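Local coordinates for calcium uptake protein 3, mitochondrial (PDB 6AGI) that senses matrix calcium through its EF-hands and, as a disulfide-linked heterodimer with MICU1, regulates the mitochondrial calcium uniporter channel, at residues B[109-114]-B[120-125]; B[125-130]-B[211-216]; B[215-218]-B[224-227]. All coordinates share one frame; numbering follows the deposited sequence.

Contact 1 (B[109-114]-B[120-125]). With CA (calcium ion), chain F.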
# COMPACT_ATOMS: atom_id res chain seq x y z
N ILE B 109 -4.49 -11.38 -6.01
CA ILE B 109 -5.05 -10.24 -6.74
C ILE B 109 -4.66 -10.31 -8.22
O ILE B 109 -5.48 -10.02 -9.11
CB ILE B 109 -4.63 -8.91 -6.10
CG1 ILE B 109 -5.32 -8.69 -4.76
CG2 ILE B 109 -4.97 -7.70 -7.00
CD1 ILE B 109 -4.54 -7.70 -3.84
N ALA B 110 -3.44 -10.74 -8.51
CA ALA B 110 -2.96 -10.81 -9.89
C ALA B 110 -3.69 -11.88 -10.70
O ALA B 110 -4.22 -11.61 -11.78
CB ALA B 110 -1.45 -11.05 -9.90
N PHE B 111 -3.75 -13.10 -10.16
CA PHE B 111 -4.51 -14.19 -10.77
C PHE B 111 -5.94 -13.77 -11.10
O PHE B 111 -6.44 -13.99 -12.22
CB PHE B 111 -4.53 -15.40 -9.84
CG PHE B 111 -5.23 -16.59 -10.42
CD1 PHE B 111 -4.58 -17.44 -11.29
CD2 PHE B 111 -6.57 -16.82 -10.13
CE1 PHE B 111 -5.23 -18.53 -11.86
CE2 PHE B 111 -7.23 -17.91 -10.70
CZ PHE B 111 -6.56 -18.77 -11.57
N ASN B 112 -6.63 -13.16 -10.12
CA ASN B 112 -7.99 -12.70 -10.39
C ASN B 112 -8.00 -11.58 -11.43
O ASN B 112 -8.91 -11.53 -12.27
CB ASN B 112 -8.64 -12.24 -9.10
CG ASN B 112 -9.07 -13.38 -8.24
OD1 ASN B 112 -9.23 -14.51 -8.75
ND2 ASN B 112 -9.26 -13.14 -6.93
N MET B 113 -7.00 -10.72 -11.44
CA MET B 113 -6.97 -9.73 -12.51
C MET B 113 -6.83 -10.38 -13.88
O MET B 113 -7.26 -9.80 -14.87
CB MET B 113 -5.83 -8.73 -12.29
CG MET B 113 -6.18 -7.61 -11.31
SD MET B 113 -7.54 -6.63 -11.91
CE MET B 113 -6.59 -5.41 -12.81
N PHE B 114 -6.28 -11.59 -13.94
CA PHE B 114 -6.15 -12.29 -15.21
C PHE B 114 -7.42 -13.05 -15.61
O PHE B 114 -7.78 -13.05 -16.79
CB PHE B 114 -4.96 -13.24 -15.14
CG PHE B 114 -3.66 -12.65 -15.58
CD1 PHE B 114 -3.36 -12.53 -16.93
CD2 PHE B 114 -2.71 -12.24 -14.65
CE1 PHE B 114 -2.14 -12.00 -17.34
CE2 PHE B 114 -1.49 -11.71 -15.04
CZ PHE B 114 -1.21 -11.59 -16.38
N GLU B 120 -11.52 -19.84 -12.85
CA GLU B 120 -10.38 -20.16 -12.00
C GLU B 120 -9.25 -20.86 -12.74
O GLU B 120 -8.40 -21.51 -12.12
CB GLU B 120 -10.82 -20.98 -10.80
CG GLU B 120 -11.34 -20.07 -9.77
CD GLU B 120 -12.43 -20.69 -9.00
OE1 GLU B 120 -12.69 -21.89 -9.18
OE2 GLU B 120 -13.08 -19.92 -8.27
N MET B 121 -9.22 -20.76 -14.06
CA MET B 121 -7.99 -21.05 -14.79
C MET B 121 -7.69 -19.83 -15.64
O MET B 121 -8.54 -18.95 -15.82
CB MET B 121 -8.06 -22.34 -15.67
CG MET B 121 -8.72 -23.63 -15.10
SD MET B 121 -7.81 -24.31 -13.67
CE MET B 121 -7.08 -25.82 -14.32
N VAL B 122 -6.48 -19.76 -16.17
CA VAL B 122 -6.06 -18.68 -17.04
C VAL B 122 -5.64 -19.31 -18.36
O VAL B 122 -4.70 -20.12 -18.40
CB VAL B 122 -4.94 -17.82 -16.43
CG1 VAL B 122 -4.38 -16.85 -17.43
CG2 VAL B 122 -5.49 -17.02 -15.28
N ASP B 123 -6.40 -19.02 -19.42
CA ASP B 123 -6.09 -19.39 -20.79
C ASP B 123 -4.80 -18.73 -21.25
O ASP B 123 -4.36 -17.72 -20.70
CB ASP B 123 -7.19 -18.91 -21.74
CG ASP B 123 -8.58 -19.22 -21.24
OD1 ASP B 123 -8.70 -19.91 -20.21
OD2 ASP B 123 -9.54 -18.72 -21.86
N LYS B 124 -4.21 -19.29 -22.30
CA LYS B 124 -3.20 -18.54 -23.05
C LYS B 124 -3.77 -17.22 -23.56
O LYS B 124 -3.04 -16.23 -23.66
CB LYS B 124 -2.68 -19.38 -24.22
CG LYS B 124 -1.50 -18.78 -24.99
CD LYS B 124 -1.05 -19.78 -26.04
CE LYS B 124 -0.12 -19.21 -27.10
NZ LYS B 124 0.34 -20.36 -27.96
N LYS B 125 -5.06 -17.18 -23.88
CA LYS B 125 -5.64 -16.01 -24.53
C LYS B 125 -5.93 -14.91 -23.51
O LYS B 125 -5.60 -13.73 -23.75
CB LYS B 125 -6.92 -16.44 -25.27
CG LYS B 125 -7.74 -15.33 -25.92
CD LYS B 125 -9.21 -15.41 -25.50
CE LYS B 125 -9.52 -14.56 -24.29
NZ LYS B 125 -10.79 -14.98 -23.60
CA CA F . -10.28 -18.31 -17.54
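Val122 puts one methyl, CG2, against two phenylalanines of the helix segment 109-114. CG2 lies 3.7 Å from Phe111 CE1 and 3.8 Å from Phe114 CB. This methyl is anti to its own carbonyl carbon, while CG1 is anti to the backbone N (chi1 171°). Phe111 and Val122 run past each other in opposite directions. The Phe111 ring also reaches the backbone of the loop. Its CZ comes within 3.3 Å of Glu120 O, which sits at the ring edge, near the ring plane. No hydrogen bond joins the two segments, and apart from that carbonyl the packing is apolar. The two segments belong to EF-hand 1, with the incoming helix 104-114 and the outgoing helix 124-138 on either side of the calcium loop. The apolar Val122 turns toward the helix, while the carbonyl of the preceding residue serves the ion: Met121 O binds calcium at 2.5 Å. Asp115, Asp117, Asn119 and Glu126 supply the other ligands. Asp123 is also a calcium-site residue, but its OD1 lies 3.5 Å from the calcium ion and is not among the direct ligands here. The looser side is at Glu120 and Met121. The Glu120 side chain is exposed, poorly ordered and only at the margin of the contact. Met121 starts its side chain away from the helix, and the chain packs on Glu224 and Asn226.

Contact 2 (B[125-130]-B[211-216]). With CA (calcium ion), chain F.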
# COMPACT_ATOMS: atom_id res chain seq x y z
N LYS B 125 -5.06 -17.18 -23.88
CA LYS B 125 -5.64 -16.01 -24.53
C LYS B 125 -5.93 -14.91 -23.51
O LYS B 125 -5.60 -13.73 -23.75
CB LYS B 125 -6.92 -16.44 -25.27
CG LYS B 125 -7.74 -15.33 -25.92
CD LYS B 125 -9.21 -15.41 -25.50
CE LYS B 125 -9.52 -14.56 -24.29
NZ LYS B 125 -10.79 -14.98 -23.60
N GLU B 126 -6.40 -15.32 -22.32
CA GLU B 126 -6.42 -14.42 -21.17
C GLU B 126 -5.04 -13.84 -20.88
O GLU B 126 -4.87 -12.63 -20.75
CB GLU B 126 -6.93 -15.15 -19.93
CG GLU B 126 -8.42 -15.10 -19.78
CD GLU B 126 -8.91 -15.99 -18.66
OE1 GLU B 126 -8.34 -17.08 -18.46
OE2 GLU B 126 -9.86 -15.59 -17.96
N PHE B 127 -4.04 -14.71 -20.79
CA PHE B 127 -2.69 -14.25 -20.51
C PHE B 127 -2.20 -13.29 -21.58
O PHE B 127 -1.40 -12.40 -21.28
CB PHE B 127 -1.73 -15.43 -20.34
CG PHE B 127 -0.38 -15.03 -19.84
CD1 PHE B 127 0.64 -14.69 -20.72
CD2 PHE B 127 -0.15 -14.94 -18.48
CE1 PHE B 127 1.89 -14.32 -20.24
CE2 PHE B 127 1.09 -14.53 -17.99
CZ PHE B 127 2.11 -14.23 -18.88
N LEU B 128 -2.64 -13.45 -22.83
CA LEU B 128 -2.13 -12.62 -23.91
C LEU B 128 -2.80 -11.24 -24.00
O LEU B 128 -2.19 -10.29 -24.55
CB LEU B 128 -2.25 -13.38 -25.24
CG LEU B 128 -1.00 -14.23 -25.51
CD1 LEU B 128 -1.15 -15.12 -26.72
CD2 LEU B 128 0.27 -13.36 -25.67
N VAL B 129 -4.01 -11.09 -23.44
CA VAL B 129 -4.69 -9.80 -23.59
C VAL B 129 -3.85 -8.64 -23.09
O VAL B 129 -3.99 -7.52 -23.58
CB VAL B 129 -6.05 -9.79 -22.86
CG1 VAL B 129 -6.87 -10.98 -23.27
CG2 VAL B 129 -5.85 -9.69 -21.33
N LEU B 130 -2.96 -8.85 -22.15
CA LEU B 130 -2.32 -7.63 -21.69
C LEU B 130 -1.20 -7.19 -22.62
O LEU B 130 -1.00 -5.98 -22.81
CB LEU B 130 -1.85 -7.81 -20.26
CG LEU B 130 -2.79 -8.01 -19.07
CD1 LEU B 130 -2.14 -8.32 -17.67
CD2 LEU B 130 -3.50 -6.74 -19.09
N THR B 211 9.21 -18.24 -23.79
CA THR B 211 9.45 -19.24 -22.75
C THR B 211 8.31 -19.30 -21.75
O THR B 211 7.84 -20.38 -21.41
CB THR B 211 10.80 -19.00 -22.08
OG1 THR B 211 11.84 -19.53 -22.92
CG2 THR B 211 10.86 -19.61 -20.65
N LEU B 212 7.84 -18.14 -21.26
CA LEU B 212 6.75 -18.20 -20.30
C LEU B 212 5.46 -18.69 -20.95
O LEU B 212 4.67 -19.39 -20.30
CB LEU B 212 6.54 -16.83 -19.64
CG LEU B 212 7.62 -16.59 -18.59
CD1 LEU B 212 7.38 -15.28 -17.87
CD2 LEU B 212 7.72 -17.78 -17.58
N LEU B 213 5.27 -18.39 -22.23
CA LEU B 213 4.07 -18.82 -22.92
C LEU B 213 4.02 -20.36 -23.07
O LEU B 213 2.99 -20.99 -22.79
CB LEU B 213 4.04 -18.13 -24.27
CG LEU B 213 2.80 -17.45 -24.79
CD1 LEU B 213 2.25 -16.51 -23.76
CD2 LEU B 213 3.19 -16.69 -26.06
N VAL B 214 5.15 -20.97 -23.46
CA VAL B 214 5.22 -22.43 -23.59
C VAL B 214 5.27 -23.10 -22.21
O VAL B 214 4.65 -24.16 -21.99
CB VAL B 214 6.44 -22.81 -24.46
CG1 VAL B 214 6.58 -24.30 -24.55
CG2 VAL B 214 6.23 -22.26 -25.85
N HIS B 215 6.01 -22.51 -21.28
CA HIS B 215 6.08 -23.07 -19.94
C HIS B 215 4.69 -23.14 -19.31
O HIS B 215 4.35 -24.12 -18.64
CB HIS B 215 7.02 -22.22 -19.10
CG HIS B 215 7.10 -22.64 -17.66
ND1 HIS B 215 7.88 -23.70 -17.24
CD2 HIS B 215 6.51 -22.15 -16.55
CE1 HIS B 215 7.76 -23.84 -15.93
NE2 HIS B 215 6.93 -22.91 -15.49
N PHE B 216 3.86 -22.10 -19.53
CA PHE B 216 2.53 -21.98 -18.91
C PHE B 216 1.48 -22.81 -19.63
O PHE B 216 0.73 -23.56 -18.99
CB PHE B 216 2.08 -20.52 -18.88
CG PHE B 216 2.72 -19.71 -17.79
CD1 PHE B 216 3.19 -20.32 -16.63
CD2 PHE B 216 2.86 -18.35 -17.92
CE1 PHE B 216 3.78 -19.57 -15.62
CE2 PHE B 216 3.46 -17.59 -16.92
CZ PHE B 216 3.91 -18.20 -15.76
CA CA F . -10.28 -18.31 -17.54
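Glu126 OE1 binds the calcium ion at 2.5 Å and also accepts a hydrogen bond from Asp123 N. OE2 of the same carboxylate binds the ion at 2.8 Å and is hydrogen-bonded to Thr116 OG1. This bidentate grip is that of the last position of an EF-hand loop, here EF-hand 1. Glu126 lies on the outgoing helix 124-138. The next residue, Phe127, directs its side chain toward helix 211-217. The two helix segments run nearly antiparallel, at 162°, with their axes 11.5 Å apart. The gap is bridged by large apolar side chains without any hydrogen bond. Phe127 has CG anti to the backbone N (chi1 -171°), which carries its ring out toward the other helix. Phe216 turns its edge to a face of this ring in an offset edge-to-face pair, with centroids 5.6 Å apart. Phe95 and Phe114 also meet the Phe127 ring, so it sits in an aromatic cluster. Leu213, about one turn before Phe216, reaches both Phe127 and Leu128. Its CD1 lies 3.9 Å from Phe127 CD1 and 4.2 Å from Leu128 CD2.

Contact 3 (B[215-218]-B[224-227])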
# COMPACT_ATOMS: atom_id res chain seq x y z
N HIS B 215 6.01 -22.51 -21.28
CA HIS B 215 6.08 -23.07 -19.94
C HIS B 215 4.69 -23.14 -19.31
O HIS B 215 4.35 -24.12 -18.64
CB HIS B 215 7.02 -22.22 -19.10
CG HIS B 215 7.10 -22.64 -17.66
ND1 HIS B 215 7.88 -23.70 -17.24
CD2 HIS B 215 6.51 -22.15 -16.55
CE1 HIS B 215 7.76 -23.84 -15.93
NE2 HIS B 215 6.93 -22.91 -15.49
N PHE B 216 3.86 -22.10 -19.53
CA PHE B 216 2.53 -21.98 -18.91
C PHE B 216 1.48 -22.81 -19.63
O PHE B 216 0.73 -23.56 -18.99
CB PHE B 216 2.08 -20.52 -18.88
CG PHE B 216 2.72 -19.71 -17.79
CD1 PHE B 216 3.19 -20.32 -16.63
CD2 PHE B 216 2.86 -18.35 -17.92
CE1 PHE B 216 3.78 -19.57 -15.62
CE2 PHE B 216 3.46 -17.59 -16.92
CZ PHE B 216 3.91 -18.20 -15.76
N PHE B 217 1.40 -22.67 -20.96
CA PHE B 217 0.30 -23.27 -21.72
C PHE B 217 0.76 -24.33 -22.71
O PHE B 217 -0.01 -24.68 -23.61
CB PHE B 217 -0.49 -22.19 -22.44
CG PHE B 217 -0.70 -20.97 -21.61
CD1 PHE B 217 -1.64 -20.97 -20.58
CD2 PHE B 217 0.05 -19.83 -21.82
CE1 PHE B 217 -1.83 -19.84 -19.80
CE2 PHE B 217 -0.13 -18.72 -21.04
CZ PHE B 217 -1.08 -18.73 -20.02
N GLY B 218 1.99 -24.83 -22.60
CA GLY B 218 2.41 -25.91 -23.45
C GLY B 218 2.76 -25.46 -24.85
O GLY B 218 2.64 -24.29 -25.23
N GLU B 224 -4.00 -24.94 -19.27
CA GLU B 224 -4.50 -23.83 -18.48
C GLU B 224 -3.87 -23.81 -17.10
O GLU B 224 -3.36 -24.83 -16.61
CB GLU B 224 -6.03 -23.87 -18.33
CG GLU B 224 -6.83 -23.83 -19.62
CD GLU B 224 -7.64 -25.10 -19.82
OE1 GLU B 224 -7.84 -25.85 -18.83
OE2 GLU B 224 -8.09 -25.35 -20.97
N LEU B 225 -3.89 -22.62 -16.49
CA LEU B 225 -3.18 -22.30 -15.26
C LEU B 225 -4.17 -22.06 -14.13
O LEU B 225 -5.02 -21.16 -14.22
CB LEU B 225 -2.32 -21.05 -15.44
CG LEU B 225 -0.88 -21.16 -15.90
CD1 LEU B 225 -0.28 -19.75 -15.80
CD2 LEU B 225 -0.12 -22.12 -15.00
N ASN B 226 -4.08 -22.86 -13.06
CA ASN B 226 -4.89 -22.62 -11.88
C ASN B 226 -4.14 -21.68 -10.92
O ASN B 226 -2.97 -21.34 -11.15
CB ASN B 226 -5.24 -23.95 -11.19
CG ASN B 226 -4.02 -24.65 -10.59
OD1 ASN B 226 -2.87 -24.25 -10.82
ND2 ASN B 226 -4.26 -25.72 -9.86
N PHE B 227 -4.80 -21.28 -9.83
CA PHE B 227 -4.17 -20.36 -8.89
C PHE B 227 -2.91 -20.96 -8.26
O PHE B 227 -1.94 -20.24 -7.98
CB PHE B 227 -5.14 -19.99 -7.79
CG PHE B 227 -4.54 -19.10 -6.76
CD1 PHE B 227 -3.78 -17.99 -7.13
CD2 PHE B 227 -4.68 -19.42 -5.41
CE1 PHE B 227 -3.20 -17.18 -6.15
CE2 PHE B 227 -4.10 -18.63 -4.43
CZ PHE B 227 -3.36 -17.51 -4.79
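The end of helix 211-217 runs beside the extended backbone of Glu224 and Leu225. The CA atoms of Phe217 and Glu224 are 5.8 Å apart, and those of Phe216 and Leu225 are 6.8 Å apart. Gly218 then leaves the helical conformation with a positive phi of 77°. Leu225 turns its side chain back toward the helix end. Its CD1 sits over one face of the Phe216 ring, 3.8 Å from the centroid, in a CH-pi contact displaced toward the rim. Leu225 CD1 is 3.6 Å from Phe216 CG. Helix 211-217, this loop and helix 227-250 form a helix-loop-helix beside EF-hand 1. The loop pairs with the calcium loop, consistent with the short beta link that joins the loops of paired EF-hands. With an alanine in place of Phe216, Leu225 CD1 would probably lose the ring face it rests on, opening a gap beside it. Phe217 adds a looser apolar contact, with CE1 4.2 Å from Leu225 CG. One face of its ring also has Phe216 CB above the centre. Past Leu225, Asn226 OD1 accepts a hydrogen bond from Asp229 N and so caps the start of helix 227-250.

In the fold
The three contacts form one continuous block around the first calcium site. The centre of contact 1 is about 10 Å from those of contacts 2 and 3, which are about 8 Å from each other. Contacts 1 and 2 both include calcium ligands, Met121 O and Glu126. Contact 3 holds no calcium ligand; the Leu225 side chain is about 9 Å from the ion. Contacts 1 and 3 are joined by a probable hydrogen bond, Val122 N to Leu225 O, of 2.8 Å. Packing joins the rest. Phe114 CE1 of contact 1 is 3.7 Å from Phe127 CD2 of contact 2, and Phe217 CZ of contact 3 is 3.4 Å from Phe127 CB.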